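Local coordinates for GRAS family transcription factor containing protein, expressed (Oryza sativa Japonica Group, PDB 5HYZ) that probably acts as a plant transcription factor of the GRAS family, binding DNA in vitro and contributing to development and resistance to abiotic stress, at residues A132-E136 with G137-R141; I122-A125 with A126-Q129; A161-N164 with T165-D169. One frame throughout, in Å; residues are numbered along the deposited sequence.

Interaction 1 of 3, residues A132-E136 with G137-R141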
ATOM      1  N   ALA A 132       6.503  -5.118  17.991  1.00 17.92           N
ATOM      2  CA  ALA A 132       7.451  -4.224  18.665  1.00 21.50           C
ATOM      3  C   ALA A 132       6.685  -3.157  19.354  1.00 23.74           C
ATOM      4  O   ALA A 132       7.142  -2.652  20.381  1.00 25.24           O
ATOM      5  CB  ALA A 132       8.455  -3.617  17.691  1.00 23.40           C
ATOM      6  N   THR A 133       5.532  -2.800  18.786  1.00 25.21           N
ATOM      7  CA  THR A 133       4.737  -1.757  19.418  1.00 31.04           C
ATOM      8  C   THR A 133       3.445  -2.216  20.158  1.00 32.71           C
ATOM      9  O   THR A 133       2.542  -1.410  20.441  1.00 25.49           O
ATOM     10  CB  THR A 133       4.379  -0.679  18.347  1.00 35.10           C
ATOM     11  OG1 THR A 133       3.809  -1.300  17.192  1.00 33.42           O
ATOM     12  CG2 THR A 133       5.657  -0.021  17.861  1.00 33.76           C
ATOM     13  N   ARG A 134       3.363  -3.493  20.540  1.00 22.35           N
ATOM     14  CA  ARG A 134       2.105  -3.984  21.120  1.00 19.54           C
ATOM     15  C   ARG A 134       1.943  -3.541  22.585  1.00 21.21           C
ATOM     16  O   ARG A 134       2.918  -3.218  23.248  1.00 22.26           O
ATOM     17  CB  ARG A 134       2.061  -5.529  20.998  1.00 19.52           C
ATOM     18  CG  ARG A 134       3.034  -6.120  21.986  1.00 16.25           C
ATOM     19  CD  ARG A 134       3.037  -7.687  21.961  1.00 15.67           C
ATOM     20  NE  ARG A 134       4.029  -8.156  22.934  1.00 17.28           N
ATOM     21  CZ  ARG A 134       4.107  -9.409  23.384  1.00 19.94           C
ATOM     22  NH1 ARG A 134       3.306 -10.364  22.887  1.00 15.96           N
ATOM     23  NH2 ARG A 134       4.995  -9.704  24.309  1.00 15.63           N
ATOM     24  N   PRO A 135       0.711  -3.552  23.122  1.00 22.83           N
ATOM     25  CA  PRO A 135       0.454  -3.033  24.484  1.00 27.09           C
ATOM     26  C   PRO A 135       1.259  -3.680  25.563  1.00 33.89           C
ATOM     27  O   PRO A 135       1.704  -3.035  26.510  1.00 29.21           O
ATOM     28  CB  PRO A 135      -1.029  -3.345  24.696  1.00 27.83           C
ATOM     29  CG  PRO A 135      -1.592  -3.317  23.340  1.00 26.10           C
ATOM     30  CD  PRO A 135      -0.533  -3.914  22.433  1.00 23.71           C
ATOM     31  N   GLU A 136       1.483  -4.982  25.447  1.00 26.01           N
ATOM     32  CA  GLU A 136       2.182  -5.662  26.499  1.00 24.33           C
ATOM     33  C   GLU A 136       3.686  -5.421  26.495  1.00 25.24           C
ATOM     34  O   GLU A 136       4.401  -5.919  27.356  1.00 30.76           O
ATOM     35  CB  GLU A 136       1.892  -7.179  26.403  1.00 26.71           C
ATOM     36  CG  GLU A 136       0.407  -7.542  26.397  1.00 29.15           C
ATOM     37  CD  GLU A 136      -0.319  -7.401  25.015  1.00 32.88           C
ATOM     38  OE1 GLU A 136       0.279  -6.979  23.996  1.00 29.53           O
ATOM     39  OE2 GLU A 136      -1.527  -7.729  24.939  1.00 33.85           O
ATOM     40  N   GLY A 137       4.178  -4.690  25.512  1.00 24.29           N
ATOM     41  CA  GLY A 137       5.608  -4.459  25.370  1.00 25.91           C
ATOM     42  C   GLY A 137       6.238  -5.503  24.443  1.00 22.39           C
ATOM     43  O   GLY A 137       5.757  -6.633  24.327  1.00 18.59           O
ATOM     44  N   LYS A 138       7.309  -5.106  23.777  1.00 19.50           N
ATOM     45  CA  LYS A 138       7.967  -5.943  22.795  1.00 21.92           C
ATOM     46  C   LYS A 138       8.385  -7.308  23.349  1.00 21.84           C
ATOM     47  O   LYS A 138       8.909  -7.406  24.454  1.00 20.01           O
ATOM     48  CB  LYS A 138       9.149  -5.153  22.295  1.00 26.63           C
ATOM     49  CG  LYS A 138       9.964  -5.771  21.278  1.00 25.95           C
ATOM     50  CD  LYS A 138      10.871  -4.619  20.707  1.00 29.78           C
ATOM     51  CE  LYS A 138      12.047  -4.299  21.618  1.00 28.92           C
ATOM     52  NZ  LYS A 138      12.775  -3.096  21.018  1.00 25.03           N
ATOM     53  N   PRO A 139       8.169  -8.388  22.585  1.00 16.04           N
ATOM     54  CA  PRO A 139       8.640  -9.715  23.027  1.00 14.18           C
ATOM     55  C   PRO A 139      10.152  -9.774  23.207  1.00 16.63           C
ATOM     56  O   PRO A 139      10.832  -9.022  22.546  1.00 18.66           O
ATOM     57  CB  PRO A 139       8.277 -10.663  21.852  1.00 15.11           C
ATOM     58  CG  PRO A 139       7.226  -9.974  21.094  1.00 15.56           C
ATOM     59  CD  PRO A 139       7.497  -8.435  21.280  1.00 15.82           C
ATOM     60  N   THR A 140      10.653 -10.677  24.023  1.00 17.74           N
ATOM     61  CA  THR A 140      12.106 -10.812  24.124  1.00 19.31           C
ATOM     62  C   THR A 140      12.676 -11.715  23.041  1.00 23.38           C
ATOM     63  O   THR A 140      13.850 -11.647  22.754  1.00 22.85           O
ATOM     64  CB  THR A 140      12.507 -11.342  25.485  1.00 25.10           C
ATOM     65  OG1 THR A 140      11.906 -12.624  25.716  1.00 29.73           O
ATOM     66  CG2 THR A 140      12.042 -10.390  26.536  1.00 24.04           C
ATOM     67  N   ARG A 141      11.855 -12.564  22.419  1.00 16.72           N
ATOM     68  CA  ARG A 141      12.372 -13.375  21.327  1.00 17.26           C
ATOM     69  C   ARG A 141      11.232 -13.727  20.370  1.00 14.25           C
ATOM     70  O   ARG A 141      10.126 -14.086  20.816  1.00 15.95           O
ATOM     71  CB  ARG A 141      12.982 -14.702  21.863  1.00 18.89           C
ATOM     72  CG  ARG A 141      13.637 -15.563  20.728  1.00 27.31           C
ATOM     73  CD  ARG A 141      14.133 -16.937  21.261  1.00 25.26           C
ATOM     74  NE  ARG A 141      13.051 -17.774  21.776  1.00 36.16           N
ATOM     75  CZ  ARG A 141      13.198 -19.039  22.162  1.00 41.44           C
ATOM     76  NH1 ARG A 141      14.414 -19.574  22.117  1.00 46.62           N
ATOM     77  NH2 ARG A 141      12.150 -19.747  22.609  1.00 35.40           N
TER
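The guanidinium of R134 lies between P139 and E136 and reaches back to the carbonyl of G137. The loop links helix 122-132 to strand 141-148 of the Rossmann-like part of the GRAS domain, and it is built round a type I beta turn from R134 to G137. The turn is closed by G137 N, which donates to R134 O at 3.0 Å. The same two residues are joined again through the side chain. R134 NE donates to G137 O at 2.7 Å, with an N-H...O angle of 162°. The oxygen lies in the guanidinium plane, at its edge. R134 NH2 adds a weak bond to this oxygen, so two N-H groups converge on one carbonyl. CG of R134 sits between its backbone N and carbonyl carbon (chi1 73°). From there the chain runs extended to NE and crosses P139 at a slant. P139 CG lies over the centre of one guanidinium face, 3.8 Å above the plane. E136 CB is over the opposite face, nearer the rim. R134 NH2 also donates to A108 O, which ties the turn to the chain just before strand 110-118. G137 has a positive phi (93°), a backbone conformation that glycine adopts readily. K138 NZ bonds to L174 O and to Y331 OH of the second subunit. The CB, CG and CD of K138 lie against A132, the last residue of helix 122-132, with K138 CD 4.0 Å from A132 CB.

Interaction 2 of 3, residues I122-A125 with A126-Q129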
ATOM      1  N   ILE A 122       6.911 -10.466   3.707  1.00 12.79           N
ATOM      2  CA  ILE A 122       6.264  -9.191   4.141  1.00 11.25           C
ATOM      3  C   ILE A 122       5.246  -9.380   5.265  1.00 11.05           C
ATOM      4  O   ILE A 122       5.140  -8.514   6.148  1.00 12.62           O
ATOM      5  CB  ILE A 122       5.640  -8.468   2.923  1.00 17.00           C
ATOM      6  CG1 ILE A 122       5.339  -6.996   3.336  1.00 20.69           C
ATOM      7  CG2 ILE A 122       4.429  -9.202   2.461  1.00 18.41           C
ATOM      8  CD1 ILE A 122       4.905  -6.065   2.185  1.00 27.54           C
ATOM      9  N   GLN A 123       4.531 -10.533   5.299  1.00  7.32           N
ATOM     10  CA  GLN A 123       3.627 -10.725   6.439  1.00  9.91           C
ATOM     11  C   GLN A 123       4.381 -10.622   7.763  1.00 11.47           C
ATOM     12  O   GLN A 123       3.916 -10.066   8.758  1.00 12.90           O
ATOM     13  CB  GLN A 123       2.936 -12.121   6.355  1.00 12.08           C
ATOM     14  CG  GLN A 123       1.918 -12.308   7.545  1.00  8.44           C
ATOM     15  CD  GLN A 123       1.028 -13.588   7.421  1.00 12.96           C
ATOM     16  OE1 GLN A 123       1.181 -14.411   6.490  1.00 12.11           O
ATOM     17  NE2 GLN A 123       0.154 -13.757   8.380  1.00 11.28           N
ATOM     18  N   TRP A 124       5.584 -11.232   7.796  1.00  7.84           N
ATOM     19  CA  TRP A 124       6.285 -11.256   9.060  1.00  9.53           C
ATOM     20  C   TRP A 124       7.006  -9.982   9.363  1.00  7.84           C
ATOM     21  O   TRP A 124       7.194  -9.670  10.528  1.00 10.93           O
ATOM     22  CB  TRP A 124       7.271 -12.491   9.073  1.00  9.96           C
ATOM     23  CG  TRP A 124       6.451 -13.718   8.752  1.00  9.49           C
ATOM     24  CD1 TRP A 124       6.691 -14.633   7.755  1.00 10.79           C
ATOM     25  CD2 TRP A 124       5.176 -14.101   9.359  1.00  9.77           C
ATOM     26  NE1 TRP A 124       5.675 -15.567   7.720  1.00 14.17           N
ATOM     27  CE2 TRP A 124       4.741 -15.266   8.677  1.00 12.71           C
ATOM     28  CE3 TRP A 124       4.386 -13.576  10.406  1.00 10.05           C
ATOM     29  CZ2 TRP A 124       3.535 -15.912   8.979  1.00 11.66           C
ATOM     30  CZ3 TRP A 124       3.128 -14.199  10.703  1.00  9.68           C
ATOM     31  CH2 TRP A 124       2.730 -15.388   9.977  1.00 11.05           C
ATOM     32  N   ALA A 125       7.397  -9.243   8.347  1.00 11.05           N
ATOM     33  CA  ALA A 125       7.948  -7.910   8.622  1.00 12.20           C
ATOM     34  C   ALA A 125       6.849  -7.029   9.255  1.00 10.99           C
ATOM     35  O   ALA A 125       7.083  -6.349  10.262  1.00 10.52           O
ATOM     36  CB  ALA A 125       8.471  -7.284   7.337  1.00 13.06           C
ATOM     37  N   ALA A 126       5.635  -7.147   8.712  1.00 10.48           N
ATOM     38  CA  ALA A 126       4.520  -6.408   9.297  1.00 10.37           C
ATOM     39  C   ALA A 126       4.243  -6.846  10.739  1.00 10.58           C
ATOM     40  O   ALA A 126       3.972  -6.017  11.662  1.00 10.98           O
ATOM     41  CB  ALA A 126       3.259  -6.561   8.377  1.00 10.44           C
ATOM     42  N   LEU A 127       4.267  -8.161  10.973  1.00 10.18           N
ATOM     43  CA  LEU A 127       4.002  -8.638  12.305  1.00  9.33           C
ATOM     44  C   LEU A 127       5.109  -8.198  13.284  1.00 10.62           C
ATOM     45  O   LEU A 127       4.842  -7.845  14.419  1.00 12.33           O
ATOM     46  CB  LEU A 127       3.921 -10.208  12.327  1.00  8.68           C
ATOM     47  CG  LEU A 127       3.557 -10.695  13.745  1.00 12.28           C
ATOM     48  CD1 LEU A 127       2.047 -10.486  14.093  1.00 14.44           C
ATOM     49  CD2 LEU A 127       3.825 -12.209  13.909  1.00 14.98           C
ATOM     50  N   LEU A 128       6.353  -8.258  12.845  1.00 10.37           N
ATOM     51  CA  LEU A 128       7.456  -7.822  13.732  1.00 10.31           C
ATOM     52  C   LEU A 128       7.251  -6.356  14.151  1.00 12.56           C
ATOM     53  O   LEU A 128       7.390  -5.986  15.311  1.00 14.45           O
ATOM     54  CB  LEU A 128       8.787  -7.972  13.002  1.00 12.25           C
ATOM     55  CG  LEU A 128       9.292  -9.441  12.938  1.00 15.05           C
ATOM     56  CD1 LEU A 128      10.512  -9.562  11.942  1.00 13.66           C
ATOM     57  CD2 LEU A 128       9.641  -9.926  14.353  1.00 20.06           C
ATOM     58  N   GLN A 129       6.946  -5.527  13.176  1.00 11.57           N
ATOM     59  CA  GLN A 129       6.669  -4.109  13.511  1.00 13.25           C
ATOM     60  C   GLN A 129       5.535  -3.962  14.529  1.00 15.20           C
ATOM     61  O   GLN A 129       5.619  -3.201  15.548  1.00 17.13           O
ATOM     62  CB  GLN A 129       6.339  -3.367  12.224  1.00 10.64           C
ATOM     63  CG  GLN A 129       5.973  -1.823  12.423  1.00 14.51           C
ATOM     64  CD  GLN A 129       7.196  -1.009  12.736  1.00 22.53           C
ATOM     65  OE1 GLN A 129       8.319  -1.415  12.472  1.00 17.85           O
ATOM     66  NE2 GLN A 129       6.984   0.187  13.322  1.00 24.65           N
TER
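W124 CG stands beside its own backbone N (chi1 -54°), and L127 CG beside its own carbonyl carbon (chi1 -177°). These settings bring the indole edge and a leucine methyl together. The residues are three apart on the helix, and their side chains cross obliquely. L127 CD2 comes to the edge of the indole, near the ring plane, at 3.8 Å from W124 CE3. CZ3 of the same ring is equally near this methyl. One face of the ring is partly overlaid by Q123 CG, offset toward the rim. L128 CG lies beside its own backbone N and packs 3.2 Å from W124 O. That oxygen also accepts the backbone bond from L128 N at 2.8 Å. The bonds from A126 N to I122 O, L127 N to Q123 O and Q129 N to A125 O complete a regular alpha-helical run. This is helix 122-132, the crossover helix of the beta-alpha-beta unit between parallel strands 110-118 and 141-148. W124 and L127 both pack on I113 of the predicted VHIID motif. W124 NE1 donates to D115 of that motif, and Q123 NE2 donates to N206. On another side of the helix, Q129 OE1 bonds to S334 of the second subunit. The chemistry is therefore mixed: an apolar edge contact is buried against the sheet, while the polar ends of W124 and Q123 find specific partners there.

Interaction 3 of 3, residues A161-N164 with T165-D169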
ATOM      1  N   ALA A 161      16.555 -17.952   1.397  1.00 12.21           N
ATOM      2  CA  ALA A 161      17.707 -17.329   2.017  1.00 12.04           C
ATOM      3  C   ALA A 161      17.634 -15.811   1.979  1.00 12.24           C
ATOM      4  O   ALA A 161      18.028 -15.134   2.914  1.00 12.65           O
ATOM      5  CB  ALA A 161      19.035 -17.834   1.304  1.00 12.93           C
ATOM      6  N   ALA A 162      17.170 -15.278   0.857  1.00 13.11           N
ATOM      7  CA  ALA A 162      17.079 -13.821   0.782  1.00 15.14           C
ATOM      8  C   ALA A 162      16.021 -13.280   1.766  1.00 11.79           C
ATOM      9  O   ALA A 162      16.208 -12.229   2.347  1.00 12.78           O
ATOM     10  CB  ALA A 162      16.761 -13.367  -0.656  1.00 13.27           C
ATOM     11  N   THR A 163      14.903 -13.987   1.863  1.00 13.55           N
ATOM     12  CA  THR A 163      13.853 -13.608   2.848  1.00 11.87           C
ATOM     13  C   THR A 163      14.379 -13.692   4.291  1.00 12.76           C
ATOM     14  O   THR A 163      14.114 -12.864   5.136  1.00 10.34           O
ATOM     15  CB  THR A 163      12.636 -14.517   2.676  1.00 15.32           C
ATOM     16  OG1 THR A 163      12.025 -14.259   1.420  1.00 17.18           O
ATOM     17  CG2 THR A 163      11.604 -14.388   3.834  1.00 12.37           C
ATOM     18  N   ASN A 164      15.111 -14.761   4.588  1.00  9.14           N
ATOM     19  CA  ASN A 164      15.733 -14.885   5.874  1.00  9.96           C
ATOM     20  C   ASN A 164      16.605 -13.696   6.207  1.00 12.30           C
ATOM     21  O   ASN A 164      16.484 -13.072   7.267  1.00 10.79           O
ATOM     22  CB  ASN A 164      16.559 -16.219   5.849  1.00  8.73           C
ATOM     23  CG  ASN A 164      17.036 -16.677   7.204  1.00 13.84           C
ATOM     24  OD1 ASN A 164      17.082 -15.927   8.157  1.00 13.59           O
ATOM     25  ND2 ASN A 164      17.476 -17.970   7.272  1.00 14.19           N
ATOM     26  N   THR A 165      17.514 -13.377   5.291  1.00  9.40           N
ATOM     27  CA  THR A 165      18.375 -12.219   5.484  1.00 10.75           C
ATOM     28  C   THR A 165      17.600 -10.942   5.675  1.00 11.36           C
ATOM     29  O   THR A 165      17.862 -10.186   6.599  1.00 12.92           O
ATOM     30  CB  THR A 165      19.322 -12.065   4.290  1.00 14.80           C
ATOM     31  OG1 THR A 165      20.211 -13.198   4.379  1.00 14.56           O
ATOM     32  CG2 THR A 165      20.155 -10.800   4.425  1.00 18.23           C
ATOM     33  N   ARG A 166      16.599 -10.764   4.829  1.00 10.19           N
ATOM     34  CA  ARG A 166      15.832  -9.532   4.920  1.00 11.24           C
ATOM     35  C   ARG A 166      15.085  -9.400   6.250  1.00 12.12           C
ATOM     36  O   ARG A 166      15.062  -8.319   6.857  1.00 13.35           O
ATOM     37  CB  ARG A 166      14.883  -9.483   3.724  1.00 13.98           C
ATOM     38  CG  ARG A 166      14.740  -8.150   3.152  1.00 27.15           C
ATOM     39  CD  ARG A 166      13.828  -8.123   1.910  1.00 26.76           C
ATOM     40  NE  ARG A 166      13.418  -6.732   1.742  1.00 33.04           N
ATOM     41  CZ  ARG A 166      12.490  -6.321   0.892  1.00 25.11           C
ATOM     42  NH1 ARG A 166      11.859  -7.203   0.143  1.00 29.05           N
ATOM     43  NH2 ARG A 166      12.200  -5.040   0.819  1.00 30.58           N
ATOM     44  N   LEU A 167      14.466 -10.491   6.721  1.00 10.61           N
ATOM     45  CA  LEU A 167      13.778 -10.437   8.000  1.00 10.27           C
ATOM     46  C   LEU A 167      14.721 -10.258   9.184  1.00 10.90           C
ATOM     47  O   LEU A 167      14.428  -9.553  10.147  1.00 10.81           O
ATOM     48  CB  LEU A 167      12.944 -11.703   8.277  1.00  9.11           C
ATOM     49  CG  LEU A 167      11.731 -11.828   7.340  1.00 10.26           C
ATOM     50  CD1 LEU A 167      11.114 -13.246   7.538  1.00 10.73           C
ATOM     51  CD2 LEU A 167      10.676 -10.748   7.766  1.00 10.12           C
ATOM     52  N   ARG A 168      15.898 -10.905   9.123  1.00 10.63           N
ATOM     53  CA  ARG A 168      16.842 -10.734  10.226  1.00  9.36           C
ATOM     54  C   ARG A 168      17.378  -9.301  10.266  1.00 10.10           C
ATOM     55  O   ARG A 168      17.523  -8.732  11.352  1.00 13.43           O
ATOM     56  CB  ARG A 168      18.025 -11.747  10.066  1.00 12.03           C
ATOM     57  CG  ARG A 168      17.615 -13.178  10.463  1.00 11.52           C
ATOM     58  CD  ARG A 168      18.805 -14.214  10.066  1.00 14.14           C
ATOM     59  NE  ARG A 168      18.403 -15.614  10.429  1.00 16.19           N
ATOM     60  CZ  ARG A 168      18.554 -16.122  11.637  1.00 19.75           C
ATOM     61  NH1 ARG A 168      19.097 -15.378  12.620  1.00 15.99           N
ATOM     62  NH2 ARG A 168      18.166 -17.372  11.868  1.00 16.14           N
ATOM     63  N   ASP A 169      17.617  -8.702   9.092  1.00 13.12           N
ATOM     64  CA  ASP A 169      18.085  -7.277   9.062  1.00 13.21           C
ATOM     65  C   ASP A 169      16.998  -6.359   9.646  1.00 16.03           C
ATOM     66  O   ASP A 169      17.243  -5.401  10.416  1.00 12.29           O
ATOM     67  CB  ASP A 169      18.454  -6.824   7.642  1.00 14.58           C
ATOM     68  CG  ASP A 169      19.749  -7.494   7.123  1.00 25.87           C
ATOM     69  OD1 ASP A 169      20.482  -8.119   7.931  1.00 26.05           O
ATOM     70  OD2 ASP A 169      19.986  -7.424   5.905  1.00 29.41           O
TER
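R168 follows N164 by one helical turn, and the two side chains run side by side in the same direction. R168 CB starts 3.5 Å from N164 O, the carbonyl that also accepts the bond from R168 N. CG passes that oxygen at 3.4 Å and begins to approach the amide. CD comes within 3.1 Å of N164 OD1. NE then donates to OD1 at 2.6 Å, a short bond that is clearly bent, with an N-H...O angle of 136°. OD1 lies at the edge of the guanidinium, near its plane, while the amide plane is turned 36° from it. N164 CG is anti to its backbone N (chi1 -167°), which carries the amide alongside the arginine. Helix 157-174 is the crossover helix between parallel strands 141-148 and 177-182 of the Rossmann-like sheet. At the tip, R168 NH2 donates to F180 O on strand 177-182. N164 also packs on F180. T163 and L167 lie side by side, pointing the same way, with T163 CG2 3.9 Å from L167 CD1. The guanidinium of R166 goes to the second subunit, where it bonds to W341 O and makes a cation-pi contact with the W341 ring.

How the interactions relate
Along the chain the order is interaction 2, interaction 1, interaction 3. Helix 122-132 holds interaction 2. It runs directly into the loop of interaction 1, which leads to strand 141-148. Interaction 3 follows on helix 157-174. All three therefore belong to two successive beta-alpha-beta units of the same parallel part of the sheet. The centres of interactions 2 and 3 are about 12 Å apart, and the two helices touch where L167 CD2 packs 3.7 Å from A125 N. Interaction 1 is about 13 Å from interaction 2 and 21 Å from interaction 3, centre to centre. Each contact also touches the second subunit, so this region contributes to the homodimer interface.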